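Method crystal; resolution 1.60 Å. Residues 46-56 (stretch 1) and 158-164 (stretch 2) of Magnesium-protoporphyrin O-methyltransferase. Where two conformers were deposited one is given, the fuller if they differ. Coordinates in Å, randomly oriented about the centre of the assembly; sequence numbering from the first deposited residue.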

ATOM      1  N   GLN A  46      12.626   0.782   3.114  1.00 10.30           N
ATOM      2  CA  GLN A  46      13.294   0.588   1.832  0.53 10.13           C
ATOM      3  C   GLN A  46      12.276   0.450   0.702  1.00 10.14           C
ATOM      4  O   GLN A  46      12.457   1.009  -0.381  1.00 10.49           O
ATOM      5  CB  GLN A  46      14.216  -0.633   1.875  0.53 12.33           C
ATOM      6  CG  GLN A  46      14.926  -0.912   0.559  0.53 14.63           C
ATOM      7  CD  GLN A  46      15.962  -2.012   0.673  0.53 18.99           C
ATOM      8  OE1 GLN A  46      16.645  -2.137   1.690  0.53 21.90           O
ATOM      9  NE2 GLN A  46      16.085  -2.818  -0.375  0.53 19.32           N
ATOM     10  N   THR A  47      11.205  -0.291   0.962  1.00  9.06           N
ATOM     11  CA  THR A  47      10.145  -0.466  -0.027  1.00  7.86           C
ATOM     12  C   THR A  47       9.515   0.877  -0.375  1.00  8.44           C
ATOM     13  O   THR A  47       9.359   1.217  -1.549  1.00  9.44           O
ATOM     14  CB  THR A  47       9.056  -1.434   0.478  1.00  8.16           C
ATOM     15  OG1 THR A  47       9.639  -2.721   0.709  1.00  9.75           O
ATOM     16  CG2 THR A  47       7.934  -1.566  -0.546  1.00  9.82           C
ATOM     17  N   VAL A  48       9.161   1.639   0.655  1.00  8.07           N
ATOM     18  CA  VAL A  48       8.603   2.971   0.460  1.00  8.76           C
ATOM     19  C   VAL A  48       9.553   3.859  -0.338  1.00  8.48           C
ATOM     20  O   VAL A  48       9.156   4.466  -1.334  1.00  8.51           O
ATOM     21  CB  VAL A  48       8.259   3.637   1.807  1.00 10.27           C
ATOM     22  CG1 VAL A  48       7.919   5.108   1.606  1.00 11.91           C
ATOM     23  CG2 VAL A  48       7.107   2.900   2.477  1.00 11.92           C
ATOM     24  N   ASP A  49      10.811   3.916   0.087  1.00  8.55           N
ATOM     25  CA  ASP A  49      11.799   4.763  -0.579  1.00  9.09           C
ATOM     26  C   ASP A  49      12.028   4.364  -2.037  1.00  9.01           C
ATOM     27  O   ASP A  49      12.239   5.222  -2.892  1.00  9.66           O
ATOM     28  CB  ASP A  49      13.124   4.776   0.190  1.00 11.09           C
ATOM     29  CG  ASP A  49      13.048   5.576   1.479  1.00 13.91           C
ATOM     30  OD1 ASP A  49      12.109   6.387   1.631  0.50 13.69           O
ATOM     31  OD2 ASP A  49      13.934   5.397   2.341  0.63 13.57           O
ATOM     32  N   SER A  50      11.982   3.065  -2.321  1.00  8.94           N
ATOM     33  CA  SER A  50      12.156   2.572  -3.685  0.75  8.27           C
ATOM     34  C   SER A  50      11.026   3.047  -4.594  1.00  8.07           C
ATOM     35  O   SER A  50      11.252   3.438  -5.738  1.00  8.86           O
ATOM     36  CB  SER A  50      12.231   1.041  -3.704  0.75  9.65           C
ATOM     37  OG  SER A  50      13.446   0.577  -3.139  0.75 10.16           O
ATOM     38  N   VAL A  51       9.801   3.005  -4.079  1.00  7.13           N
ATOM     39  CA  VAL A  51       8.645   3.430  -4.862  1.00  7.99           C
ATOM     40  C   VAL A  51       8.651   4.942  -5.085  1.00  7.46           C
ATOM     41  O   VAL A  51       8.423   5.416  -6.199  1.00  7.15           O
ATOM     42  CB  VAL A  51       7.325   2.959  -4.215  1.00  7.59           C
ATOM     43  CG1 VAL A  51       6.119   3.574  -4.925  1.00  8.18           C
ATOM     44  CG2 VAL A  51       7.249   1.442  -4.253  1.00  8.62           C
ATOM     45  N   VAL A  52       8.937   5.698  -4.029  1.00  7.10           N
ATOM     46  CA  VAL A  52       9.071   7.145  -4.156  1.00  8.19           C
ATOM     47  C   VAL A  52      10.134   7.485  -5.200  1.00  7.57           C
ATOM     48  O   VAL A  52       9.927   8.355  -6.051  1.00  8.94           O
ATOM     49  CB  VAL A  52       9.420   7.807  -2.805  1.00  8.90           C
ATOM     50  CG1 VAL A  52       9.739   9.288  -2.996  1.00 10.26           C
ATOM     51  CG2 VAL A  52       8.273   7.629  -1.818  1.00 10.27           C
ATOM     52  N   ALA A  53      11.257   6.774  -5.151  1.00  7.62           N
ATOM     53  CA  ALA A  53      12.351   7.008  -6.088  1.00  7.95           C
ATOM     54  C   ALA A  53      11.937   6.759  -7.540  1.00  8.36           C
ATOM     55  O   ALA A  53      12.323   7.513  -8.435  1.00  8.82           O
ATOM     56  CB  ALA A  53      13.561   6.155  -5.723  1.00  9.65           C
ATOM     57  N   TRP A  54      11.158   5.702  -7.769  1.00  7.99           N
ATOM     58  CA  TRP A  54      10.642   5.411  -9.106  1.00  7.09           C
ATOM     59  C   TRP A  54       9.832   6.588  -9.625  1.00  7.83           C
ATOM     60  O   TRP A  54      10.022   7.044 -10.754  1.00  9.69           O
ATOM     61  CB  TRP A  54       9.724   4.188  -9.083  1.00  7.09           C
ATOM     62  CG  TRP A  54      10.406   2.860  -9.123  1.00  7.93           C
ATOM     63  CD1 TRP A  54      11.732   2.613  -9.328  1.00 10.57           C
ATOM     64  CD2 TRP A  54       9.779   1.585  -8.954  1.00  7.56           C
ATOM     65  NE1 TRP A  54      11.970   1.258  -9.292  1.00 11.62           N
ATOM     66  CE2 TRP A  54      10.787   0.606  -9.062  1.00  9.46           C
ATOM     67  CE3 TRP A  54       8.462   1.177  -8.714  1.00  8.93           C
ATOM     68  CZ2 TRP A  54      10.517  -0.757  -8.945  1.00 11.00           C
ATOM     69  CZ3 TRP A  54       8.197  -0.175  -8.598  1.00  9.63           C
ATOM     70  CH2 TRP A  54       9.220  -1.126  -8.714  1.00 10.45           C
ATOM     71  N   LEU A  55       8.919   7.069  -8.786  1.00  7.97           N
ATOM     72  CA  LEU A  55       7.973   8.104  -9.191  1.00  9.79           C
ATOM     73  C   LEU A  55       8.656   9.452  -9.388  1.00 10.57           C
ATOM     74  O   LEU A  55       8.311  10.204 -10.299  1.00 12.65           O
ATOM     75  CB  LEU A  55       6.818   8.206  -8.187  1.00 11.30           C
ATOM     76  CG  LEU A  55       5.581   7.346  -8.489  1.00 14.30           C
ATOM     77  CD1 LEU A  55       5.944   5.884  -8.692  1.00 16.66           C
ATOM     78  CD2 LEU A  55       4.531   7.488  -7.394  1.00 16.02           C
ATOM     79  N   VAL A  56       9.633   9.747  -8.538  1.00  9.45           N
ATOM     80  CA  VAL A  56      10.427  10.962  -8.673  1.00 11.31           C
ATOM     81  C   VAL A  56      11.249  10.929  -9.962  1.00 12.50           C
ATOM     82  O   VAL A  56      11.366  11.938 -10.664  1.00 15.41           O
ATOM     83  CB  VAL A  56      11.357  11.149  -7.452  1.00 14.40           C
ATOM     84  CG1 VAL A  56      12.453  12.152  -7.753  1.00 18.99           C
ATOM     85  CG2 VAL A  56      10.545  11.575  -6.233  1.00 13.45           C
TER
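Stretch 2, residues 158-164: RRLILSF

Stretch 2 runs as an extended β-strand through to Phe164, laid nearly antiparallel to the helix of stretch 1: the two N-to-C directions differ by 162°, and the axes approach to 11.1 Å. The chain turns a corner at Arg158. The extended backbone sends alternate residues to the helix, so Arg159, Ile161 and Ser163 point their CA-to-CB bonds toward it, while Leu160, Leu162 and Phe164 are out of its reach. The helix answers with Thr47, Val51, Trp54 and Leu55, a spacing of four, three and one that keeps one side of the helix to the strand. Because the directions oppose, the register runs backward: Thr47 CA lies 8.4 Å from Ser163 CA, and Val51 CA 8.4 Å from Ile161 CA.

Ile161 is the center of the contact, burying more area than any other residue here. Its chi1 is m and chi2 t. CG2 sits 4.3 Å from Val51 CG2 and also 4.3 Å from Trp54 CZ3, and CD1, at the end of the t arm and 3.7 Å from Leu55 CD1, lies close to Val51 and Trp54 as well. Val51 is in the t rotamer common for valine on a helix. Trp54, with chi1 m at -82°, offers Ile161 the edge of its ring rather than a face.

Leu55 is the unusual conformer. Its CA-to-CB bond points sideways, yet the end of the side chain comes nearer to the strand. Its chi1 of -92° lies between wells, with chi2 p, and in this conformation CD1 both packs on Ile161 and lies over one face of the Arg159 guanidinium; Leu55 CG is 3.8 Å from Arg159 NH2. Arg159 reaches this position with chi1 and chi2 both t, then turns at chi3 (p, 55°). The flat group can thus lend a face to leucine while its NE, NH1 and NH2 find hydrogen-bonding partners beyond the two stretches.

No direct hydrogen bond joins helix and strand. The O atom of water 1 accepts a hydrogen bond from Arg159 NH2 at 2.9 Å and lies 3.0 Å from Leu55 O, within donating distance of it. At the other end the packing loosens: Thr47 CG2 is 4.5 Å from Ser163 OG, and the polar atoms Thr47 OG1 and Ser163 OG are satisfied elsewhere in the structure. The rule to read is economical: a branched aliphatic strand residue at the middle, set among Val51, Trp54 and Leu55 of the helix, small polar residues at one end, and an arginine at the other whose flat face serves as packing surface.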

ATOM      1  N   ARG A 158      -3.317   4.418 -16.035  1.00 12.93           N
ATOM      2  CA  ARG A 158      -2.018   4.132 -16.635  1.00 13.99           C
ATOM      3  C   ARG A 158      -1.163   3.119 -15.876  1.00 12.62           C
ATOM      4  O   ARG A 158      -0.547   2.244 -16.485  1.00 13.83           O
ATOM      5  CB  ARG A 158      -1.225   5.428 -16.828  1.00 16.13           C
ATOM      6  CG  ARG A 158       0.026   5.259 -17.674  1.00 19.56           C
ATOM      7  CD  ARG A 158       0.752   6.580 -17.856  1.00 22.27           C
ATOM      8  NE  ARG A 158       1.201   7.124 -16.579  1.00 24.07           N
ATOM      9  CZ  ARG A 158       2.381   6.857 -16.028  1.00 25.02           C
ATOM     10  NH1 ARG A 158       3.237   6.053 -16.645  1.00 26.50           N
ATOM     11  NH2 ARG A 158       2.705   7.395 -14.861  1.00 23.48           N
ATOM     12  N   ARG A 159      -1.118   3.231 -14.553  1.00 11.26           N
ATOM     13  CA  ARG A 159      -0.125   2.483 -13.793  1.00 10.21           C
ATOM     14  C   ARG A 159      -0.640   1.909 -12.474  1.00  9.86           C
ATOM     15  O   ARG A 159      -1.363   2.572 -11.731  1.00 10.18           O
ATOM     16  CB  ARG A 159       1.108   3.360 -13.548  1.00  9.95           C
ATOM     17  CG  ARG A 159       2.157   2.731 -12.652  1.00 10.16           C
ATOM     18  CD  ARG A 159       3.438   3.544 -12.640  1.00 11.47           C
ATOM     19  NE  ARG A 159       3.206   4.936 -12.269  1.00 11.34           N
ATOM     20  CZ  ARG A 159       4.164   5.854 -12.178  1.00 12.11           C
ATOM     21  NH1 ARG A 159       5.425   5.525 -12.431  1.00 12.29           N
ATOM     22  NH2 ARG A 159       3.862   7.100 -11.838  1.00 13.28           N
ATOM     23  N   LEU A 160      -0.253   0.666 -12.202  1.00  9.49           N
ATOM     24  CA  LEU A 160      -0.556   0.006 -10.940  1.00  9.61           C
ATOM     25  C   LEU A 160       0.740  -0.529 -10.337  1.00 10.20           C
ATOM     26  O   LEU A 160       1.471  -1.275 -10.986  1.00 12.96           O
ATOM     27  CB  LEU A 160      -1.549  -1.137 -11.166  1.00 12.30           C
ATOM     28  CG  LEU A 160      -1.954  -1.991  -9.960  1.00 13.91           C
ATOM     29  CD1 LEU A 160      -2.519  -1.128  -8.839  1.00 15.25           C
ATOM     30  CD2 LEU A 160      -2.962  -3.052 -10.384  1.00 16.18           C
ATOM     31  N   ILE A 161       1.035  -0.130  -9.104  1.00  7.67           N
ATOM     32  CA  ILE A 161       2.220  -0.617  -8.411  1.00  7.72           C
ATOM     33  C   ILE A 161       1.793  -1.459  -7.214  1.00  7.84           C
ATOM     34  O   ILE A 161       0.978  -1.020  -6.406  1.00  8.86           O
ATOM     35  CB  ILE A 161       3.115   0.545  -7.944  1.00  8.28           C
ATOM     36  CG1 ILE A 161       3.686   1.285  -9.156  1.00  9.45           C
ATOM     37  CG2 ILE A 161       4.239   0.039  -7.051  1.00  8.94           C
ATOM     38  CD1 ILE A 161       4.334   2.607  -8.814  1.00  9.74           C
ATOM     39  N   LEU A 162       2.334  -2.671  -7.120  1.00  7.78           N
ATOM     40  CA  LEU A 162       1.978  -3.600  -6.052  1.00  9.09           C
ATOM     41  C   LEU A 162       3.222  -4.144  -5.372  1.00  8.03           C
ATOM     42  O   LEU A 162       4.273  -4.267  -5.996  1.00  9.26           O
ATOM     43  CB  LEU A 162       1.199  -4.793  -6.612  1.00 12.59           C
ATOM     44  CG  LEU A 162      -0.054  -4.574  -7.453  1.00 14.01           C
ATOM     45  CD1 LEU A 162      -0.539  -5.906  -8.003  1.00 14.23           C
ATOM     46  CD2 LEU A 162      -1.141  -3.900  -6.630  1.00 15.47           C
ATOM     47  N   SER A 163       3.098  -4.489  -4.096  1.00  8.77           N
ATOM     48  CA  SER A 163       4.124  -5.290  -3.443  1.00  9.81           C
ATOM     49  C   SER A 163       3.486  -6.466  -2.713  1.00 11.50           C
ATOM     50  O   SER A 163       2.345  -6.385  -2.255  1.00 14.20           O
ATOM     51  CB  SER A 163       4.995  -4.451  -2.501  1.00 11.03           C
ATOM     52  OG  SER A 163       4.281  -4.054  -1.347  1.00 12.46           O
ATOM     53  N   PHE A 164       4.226  -7.565  -2.625  1.00 10.37           N
ATOM     54  CA  PHE A 164       3.722  -8.779  -2.006  1.00 11.33           C
ATOM     55  C   PHE A 164       4.891  -9.631  -1.536  1.00 10.41           C
ATOM     56  O   PHE A 164       6.022  -9.441  -1.980  1.00 10.69           O
ATOM     57  CB  PHE A 164       2.851  -9.568  -2.993  1.00 11.34           C
ATOM     58  CG  PHE A 164       3.582 -10.012  -4.233  1.00 13.05           C
ATOM     59  CD1 PHE A 164       3.749  -9.148  -5.306  1.00 13.03           C
ATOM     60  CD2 PHE A 164       4.093 -11.297  -4.332  1.00 13.51           C
ATOM     61  CE1 PHE A 164       4.421  -9.553  -6.446  1.00 13.48           C
ATOM     62  CE2 PHE A 164       4.765 -11.709  -5.470  1.00 13.97           C
ATOM     63  CZ  PHE A 164       4.928 -10.835  -6.529  1.00 14.91           C
TER
HETATM   64  O   HOH W   1       5.722   9.350 -11.559  1.00 16.38           O